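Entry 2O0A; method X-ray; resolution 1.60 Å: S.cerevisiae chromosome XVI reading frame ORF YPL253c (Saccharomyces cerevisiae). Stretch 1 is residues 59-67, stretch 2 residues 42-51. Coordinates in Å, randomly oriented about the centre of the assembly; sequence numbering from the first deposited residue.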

ATOM      1  N   TYR A  59      16.724  -1.100 -12.268  1.00 22.64           N
ATOM      2  CA  TYR A  59      15.551  -1.476 -11.479  1.00 22.05           C
ATOM      3  C   TYR A  59      14.298  -0.875 -12.102  1.00 21.59           C
ATOM      4  O   TYR A  59      14.156   0.335 -12.166  1.00 22.27           O
ATOM      5  CB  TYR A  59      15.697  -1.010 -10.028  1.00 22.04           C
ATOM      6  CG  TYR A  59      16.875  -1.625  -9.314  1.00 21.95           C
ATOM      7  CD1 TYR A  59      16.772  -2.877  -8.733  1.00 21.33           C
ATOM      8  CD2 TYR A  59      18.101  -0.946  -9.235  1.00 23.49           C
ATOM      9  CE1 TYR A  59      17.853  -3.447  -8.073  1.00 22.30           C
ATOM     10  CE2 TYR A  59      19.187  -1.510  -8.581  1.00 24.19           C
ATOM     11  CZ  TYR A  59      19.051  -2.763  -8.014  1.00 23.98           C
ATOM     12  OH  TYR A  59      20.109  -3.337  -7.358  1.00 24.07           O
ATOM     13  N   LYS A  60      13.410  -1.746 -12.563  1.00 21.09           N
ATOM     14  CA  LYS A  60      12.166  -1.317 -13.198  1.00 20.96           C
ATOM     15  C   LYS A  60      10.985  -1.408 -12.232  1.00 19.99           C
ATOM     16  O   LYS A  60      10.994  -2.209 -11.285  1.00 20.72           O
ATOM     17  CB  LYS A  60      11.886  -2.145 -14.454  1.00 21.75           C
ATOM     18  CG  LYS A  60      12.978  -2.019 -15.503  1.00 23.13           C
ATOM     19  CD  LYS A  60      12.522  -2.557 -16.838  1.00 26.54           C
ATOM     20  CE  LYS A  60      13.662  -3.263 -17.547  0.10 25.61           C
ATOM     21  NZ  LYS A  60      13.164  -4.170 -18.617  0.10 25.63           N
ATOM     22  N   PHE A  61       9.980  -0.578 -12.502  1.00 18.61           N
ATOM     23  CA  PHE A  61       8.761  -0.514 -11.705  1.00 18.09           C
ATOM     24  C   PHE A  61       7.614  -0.290 -12.670  1.00 17.60           C
ATOM     25  O   PHE A  61       7.818   0.172 -13.799  1.00 18.60           O
ATOM     26  CB  PHE A  61       8.829   0.672 -10.751  1.00 17.08           C
ATOM     27  CG  PHE A  61       9.875   0.526  -9.677  1.00 17.62           C
ATOM     28  CD1 PHE A  61       9.536   0.017  -8.433  1.00 17.59           C
ATOM     29  CD2 PHE A  61      11.194   0.897  -9.920  1.00 18.37           C
ATOM     30  CE1 PHE A  61      10.493  -0.134  -7.446  1.00 17.46           C
ATOM     31  CE2 PHE A  61      12.169   0.750  -8.934  1.00 17.77           C
ATOM     32  CZ  PHE A  61      11.813   0.239  -7.693  1.00 17.54           C
ATOM     33  N   ASN A  62       6.390  -0.585 -12.239  1.00 17.58           N
ATOM     34  CA  ASN A  62       5.264  -0.253 -13.097  1.00 17.39           C
ATOM     35  C   ASN A  62       5.244   1.245 -13.404  1.00 17.00           C
ATOM     36  O   ASN A  62       4.951   1.663 -14.537  1.00 18.09           O
ATOM     37  CB  ASN A  62       3.952  -0.751 -12.485  1.00 17.42           C
ATOM     38  CG  ASN A  62       3.927  -2.264 -12.351  1.00 19.28           C
ATOM     39  OD1 ASN A  62       3.964  -2.786 -11.256  1.00 22.17           O
ATOM     40  ND2 ASN A  62       3.935  -2.968 -13.478  1.00 21.06           N
ATOM     41  N   ARG A  63       5.583   2.052 -12.405  1.00 16.54           N
ATOM     42  CA  ARG A  63       5.772   3.484 -12.585  1.00 15.93           C
ATOM     43  C   ARG A  63       6.656   3.997 -11.452  1.00 15.66           C
ATOM     44  O   ARG A  63       6.587   3.489 -10.328  1.00 14.85           O
ATOM     45  CB  ARG A  63       4.416   4.203 -12.609  1.00 16.73           C
ATOM     46  CG  ARG A  63       4.496   5.707 -12.793  1.00 17.66           C
ATOM     47  CD  ARG A  63       3.223   6.273 -13.374  1.00 19.65           C
ATOM     48  NE  ARG A  63       3.001   5.940 -14.788  1.00 19.83           N
ATOM     49  CZ  ARG A  63       3.597   6.547 -15.813  1.00 20.54           C
ATOM     50  NH1 ARG A  63       4.482   7.518 -15.607  1.00 21.20           N
ATOM     51  NH2 ARG A  63       3.304   6.183 -17.056  1.00 21.43           N
ATOM     52  N   VAL A  64       7.492   4.982 -11.775  1.00 15.04           N
ATOM     53  CA  VAL A  64       8.302   5.740 -10.815  1.00 15.64           C
ATOM     54  C   VAL A  64       7.664   7.113 -10.686  1.00 16.05           C
ATOM     55  O   VAL A  64       7.510   7.859 -11.660  1.00 15.53           O
ATOM     56  CB  VAL A  64       9.787   5.829 -11.265  1.00 15.81           C
ATOM     57  CG1 VAL A  64      10.565   6.789 -10.362  1.00 17.31           C
ATOM     58  CG2 VAL A  64      10.388   4.441 -11.238  1.00 16.66           C
ATOM     59  N   ILE A  65       7.244   7.427  -9.470  1.00 15.62           N
ATOM     60  CA  ILE A  65       6.421   8.587  -9.205  1.00 15.75           C
ATOM     61  C   ILE A  65       7.197   9.610  -8.393  1.00 17.07           C
ATOM     62  O   ILE A  65       7.614   9.313  -7.283  1.00 15.25           O
ATOM     63  CB  ILE A  65       5.146   8.155  -8.406  1.00 15.75           C
ATOM     64  CG1 ILE A  65       4.323   7.145  -9.210  1.00 15.94           C
ATOM     65  CG2 ILE A  65       4.306   9.355  -8.035  1.00 14.52           C
ATOM     66  CD1 ILE A  65       3.333   6.342  -8.351  1.00 15.58           C
ATOM     67  N   PRO A  66       7.372  10.829  -8.928  1.00 17.86           N
ATOM     68  CA  PRO A  66       8.124  11.843  -8.189  1.00 18.74           C
ATOM     69  C   PRO A  66       7.279  12.586  -7.153  1.00 19.14           C
ATOM     70  O   PRO A  66       6.326  13.285  -7.508  1.00 19.68           O
ATOM     71  CB  PRO A  66       8.599  12.794  -9.296  1.00 18.80           C
ATOM     72  CG  PRO A  66       7.547  12.676 -10.357  1.00 18.64           C
ATOM     73  CD  PRO A  66       6.902  11.323 -10.236  1.00 18.78           C
ATOM     74  N   HIS A  67       7.648  12.445  -5.884  1.00 20.43           N
ATOM     75  CA  HIS A  67       6.946  13.102  -4.787  1.00 22.17           C
ATOM     76  C   HIS A  67       6.952  14.644  -4.857  1.00 22.85           C
ATOM     77  O   HIS A  67       6.017  15.283  -4.398  1.00 24.15           O
ATOM     78  CB  HIS A  67       7.503  12.625  -3.441  1.00 23.13           C
ATOM     79  CG  HIS A  67       6.671  13.023  -2.261  1.00 26.29           C
ATOM     80  ND1 HIS A  67       5.777  12.163  -1.657  1.00 30.47           N
ATOM     81  CD2 HIS A  67       6.617  14.177  -1.554  1.00 29.09           C
ATOM     82  CE1 HIS A  67       5.194  12.779  -0.646  1.00 29.66           C
ATOM     83  NE2 HIS A  67       5.683  14.003  -0.563  1.00 31.29           N
TER
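Stretch 2, residues 42-51: LFDYENGVIT

Stretch 2 is a β-hairpin: a first strand that enters from earlier in the chain and ends at D44, a turn from Y45 to G48, and a second strand from V49 that runs on beyond T51. The second strand lies antiparallel to the strand of Y59 and K60, and three backbone hydrogen bonds join them. Y59 and I50 form a hydrogen-bonded pair, bonded both ways: I50 N gives its proton to Y59 O at 2.8 Å, almost in line at 173°, and Y59 N gives to I50 O, also at 2.8 Å. The third bond, F61 N to G48 O at 2.9 Å, carries the pairing to the end of the turn. Between these bonds K60 and V49 face each other as a non-hydrogen-bonded pair, their CA atoms 4.5 Å apart. Here the α-hydrogens point inward, so that K60 CA lies 3.4 Å from G48 O and V49 CA 3.5 Å from Y59 O.

The turn is held from within. D44 accepts at OD1 the amide of N47, N47 N to D44 OD1 being 2.9 Å, as a short acidic side chain readily does when it folds back over a turn. G48 closes the turn with phi/psi of 72/49, a region that favours glycine. Contact adds a second reason, because a β-carbon here would point toward stretch 1 and come within 2.7 Å of F61 O.

Beyond F61 the ladder of backbone bonds ends; the chain bends at N62 and passes across the turn end of the hairpin, and water takes over part of the polar contact. One water donates to Y45 O at 2.6 Å and accepts from V64 N at 3.0 Å; another donates to E46 OE1 at 2.6 Å and accepts from R63 NH1 at 3.1 Å. The long arm of R63 suits this bridge: its CA-to-CB bond points away from stretch 2, yet its guanidinium comes back toward the turn.

Packing completes the contact. Y59 and I50 share one face of the sheet, K60 and V49 the other, where the lysine's end leads away into the open. On the buried side F61 CE2 reaches I50 CD1 at 3.7 Å. V64, pointing toward the hairpin, is compact and branched enough to touch several residues: its CG2 lies 3.9 Å from I50 CG1 and 3.6 Å from G48 C, while its CG1 meets Y45 CE1 at 3.6 Å. The broad Y45 ring extends this surface to P66. Proline's rigid ring offers C–H groups to the aromatic face, with P66 CG 4.3 Å from the centroid of the Y45 ring, and P66 CB is 3.6 Å from Y45 CE1.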

ATOM      1  N   LEU A  42      19.806   7.358 -11.265  1.00 24.20           N
ATOM      2  CA  LEU A  42      19.174   7.920 -12.451  1.00 24.30           C
ATOM      3  C   LEU A  42      17.710   7.533 -12.482  1.00 23.28           C
ATOM      4  O   LEU A  42      17.368   6.370 -12.262  1.00 23.40           O
ATOM      5  CB  LEU A  42      19.868   7.457 -13.736  1.00 24.54           C
ATOM      6  CG  LEU A  42      21.288   7.951 -14.064  1.00 26.29           C
ATOM      7  CD1 LEU A  42      21.571   9.372 -13.566  0.20 25.50           C
ATOM      8  CD2 LEU A  42      22.336   6.982 -13.550  1.00 26.63           C
ATOM      9  N   PHE A  43      16.850   8.515 -12.729  1.00 22.66           N
ATOM     10  CA  PHE A  43      15.407   8.282 -12.747  1.00 21.95           C
ATOM     11  C   PHE A  43      14.828   8.496 -14.119  1.00 21.86           C
ATOM     12  O   PHE A  43      14.961   9.577 -14.691  1.00 22.34           O
ATOM     13  CB  PHE A  43      14.698   9.218 -11.773  1.00 22.30           C
ATOM     14  CG  PHE A  43      15.166   9.076 -10.372  1.00 21.62           C
ATOM     15  CD1 PHE A  43      14.547   8.183  -9.506  1.00 22.15           C
ATOM     16  CD2 PHE A  43      16.243   9.826  -9.909  1.00 21.45           C
ATOM     17  CE1 PHE A  43      14.996   8.038  -8.201  1.00 22.80           C
ATOM     18  CE2 PHE A  43      16.695   9.680  -8.611  1.00 20.08           C
ATOM     19  CZ  PHE A  43      16.067   8.798  -7.753  1.00 22.19           C
ATOM     20  N   ASP A  44      14.179   7.457 -14.628  1.00 20.81           N
ATOM     21  CA  ASP A  44      13.429   7.536 -15.872  1.00 20.80           C
ATOM     22  C   ASP A  44      11.930   7.481 -15.540  1.00 20.21           C
ATOM     23  O   ASP A  44      11.347   6.404 -15.402  1.00 19.89           O
ATOM     24  CB  ASP A  44      13.856   6.397 -16.810  1.00 21.17           C
ATOM     25  CG  ASP A  44      13.184   6.474 -18.180  1.00 22.49           C
ATOM     26  OD1 ASP A  44      12.163   7.195 -18.320  1.00 24.31           O
ATOM     27  OD2 ASP A  44      13.685   5.817 -19.123  1.00 22.69           O
ATOM     28  N   TYR A  45      11.319   8.658 -15.443  1.00 19.89           N
ATOM     29  CA  TYR A  45       9.922   8.767 -15.019  1.00 20.30           C
ATOM     30  C   TYR A  45       8.943   8.373 -16.131  1.00 20.64           C
ATOM     31  O   TYR A  45       7.781   8.072 -15.863  1.00 20.49           O
ATOM     32  CB  TYR A  45       9.633  10.187 -14.522  1.00 20.08           C
ATOM     33  CG  TYR A  45      10.372  10.575 -13.252  1.00 19.66           C
ATOM     34  CD1 TYR A  45      10.031  10.006 -12.023  1.00 20.13           C
ATOM     35  CD2 TYR A  45      11.404  11.518 -13.270  1.00 19.96           C
ATOM     36  CE1 TYR A  45      10.700  10.359 -10.847  1.00 20.29           C
ATOM     37  CE2 TYR A  45      12.080  11.888 -12.083  1.00 18.87           C
ATOM     38  CZ  TYR A  45      11.729  11.289 -10.882  1.00 19.84           C
ATOM     39  OH  TYR A  45      12.343  11.641  -9.702  1.00 19.56           O
ATOM     40  N   GLU A  46       9.407   8.385 -17.382  1.00 21.56           N
ATOM     41  CA  GLU A  46       8.568   7.952 -18.504  1.00 21.89           C
ATOM     42  C   GLU A  46       8.482   6.430 -18.607  1.00 21.80           C
ATOM     43  O   GLU A  46       7.417   5.878 -18.893  1.00 21.58           O
ATOM     44  CB  GLU A  46       9.063   8.536 -19.839  1.00 22.87           C
ATOM     45  CG  GLU A  46       8.481   9.897 -20.197  1.00 24.82           C
ATOM     46  CD  GLU A  46       7.040   9.827 -20.666  0.10 24.59           C
ATOM     47  OE1 GLU A  46       6.173  10.426 -19.998  0.10 24.91           O
ATOM     48  OE2 GLU A  46       6.775   9.176 -21.701  0.10 25.18           O
ATOM     49  N   ASN A  47       9.598   5.747 -18.357  1.00 21.24           N
ATOM     50  CA  ASN A  47       9.663   4.304 -18.583  1.00 21.13           C
ATOM     51  C   ASN A  47       9.709   3.491 -17.297  1.00 20.77           C
ATOM     52  O   ASN A  47       9.738   2.259 -17.336  1.00 20.58           O
ATOM     53  CB  ASN A  47      10.869   3.963 -19.476  1.00 21.02           C
ATOM     54  CG  ASN A  47      10.802   4.648 -20.825  1.00 21.86           C
ATOM     55  OD1 ASN A  47      11.674   5.460 -21.169  1.00 25.58           O
ATOM     56  ND2 ASN A  47       9.751   4.361 -21.579  1.00 21.08           N
ATOM     57  N   GLY A  48       9.725   4.198 -16.162  1.00 20.39           N
ATOM     58  CA  GLY A  48       9.633   3.567 -14.849  1.00 20.33           C
ATOM     59  C   GLY A  48      10.905   2.840 -14.472  1.00 19.99           C
ATOM     60  O   GLY A  48      10.872   1.693 -14.050  1.00 20.54           O
ATOM     61  N   VAL A  49      12.031   3.515 -14.633  1.00 20.15           N
ATOM     62  CA  VAL A  49      13.321   2.883 -14.389  1.00 20.43           C
ATOM     63  C   VAL A  49      14.128   3.705 -13.385  1.00 20.43           C
ATOM     64  O   VAL A  49      14.173   4.918 -13.484  1.00 20.90           O
ATOM     65  CB  VAL A  49      14.136   2.748 -15.708  1.00 20.55           C
ATOM     66  CG1 VAL A  49      15.391   1.955 -15.457  1.00 21.90           C
ATOM     67  CG2 VAL A  49      13.301   2.079 -16.789  1.00 21.77           C
ATOM     68  N   ILE A  50      14.749   3.032 -12.417  1.00 20.98           N
ATOM     69  CA  ILE A  50      15.774   3.640 -11.572  1.00 21.35           C
ATOM     70  C   ILE A  50      17.058   2.846 -11.806  1.00 21.88           C
ATOM     71  O   ILE A  50      17.080   1.623 -11.637  1.00 21.77           O
ATOM     72  CB  ILE A  50      15.412   3.621 -10.071  1.00 20.80           C
ATOM     73  CG1 ILE A  50      14.055   4.292  -9.845  1.00 20.79           C
ATOM     74  CG2 ILE A  50      16.512   4.303  -9.231  1.00 21.61           C
ATOM     75  CD1 ILE A  50      13.533   4.146  -8.421  1.00 19.40           C
ATOM     76  N   THR A  51      18.103   3.553 -12.218  1.00 22.94           N
ATOM     77  CA  THR A  51      19.388   2.934 -12.521  1.00 23.92           C
ATOM     78  C   THR A  51      20.461   3.413 -11.554  1.00 24.32           C
ATOM     79  O   THR A  51      20.609   4.614 -11.341  1.00 23.60           O
ATOM     80  CB  THR A  51      19.830   3.284 -13.954  1.00 23.86           C
ATOM     81  OG1 THR A  51      18.855   2.804 -14.888  1.00 24.86           O
ATOM     82  CG2 THR A  51      21.181   2.652 -14.278  1.00 24.03           C
TER
HETATM   83  O   HOH W   1       7.514   5.764 -14.629  1.00 18.95           O
HETATM   84  O   HOH W   2       4.849   8.846 -18.415  1.00 37.98           O
HETATM   85  O   HOH W   3       9.000  -0.076 -16.150  1.00 33.60           O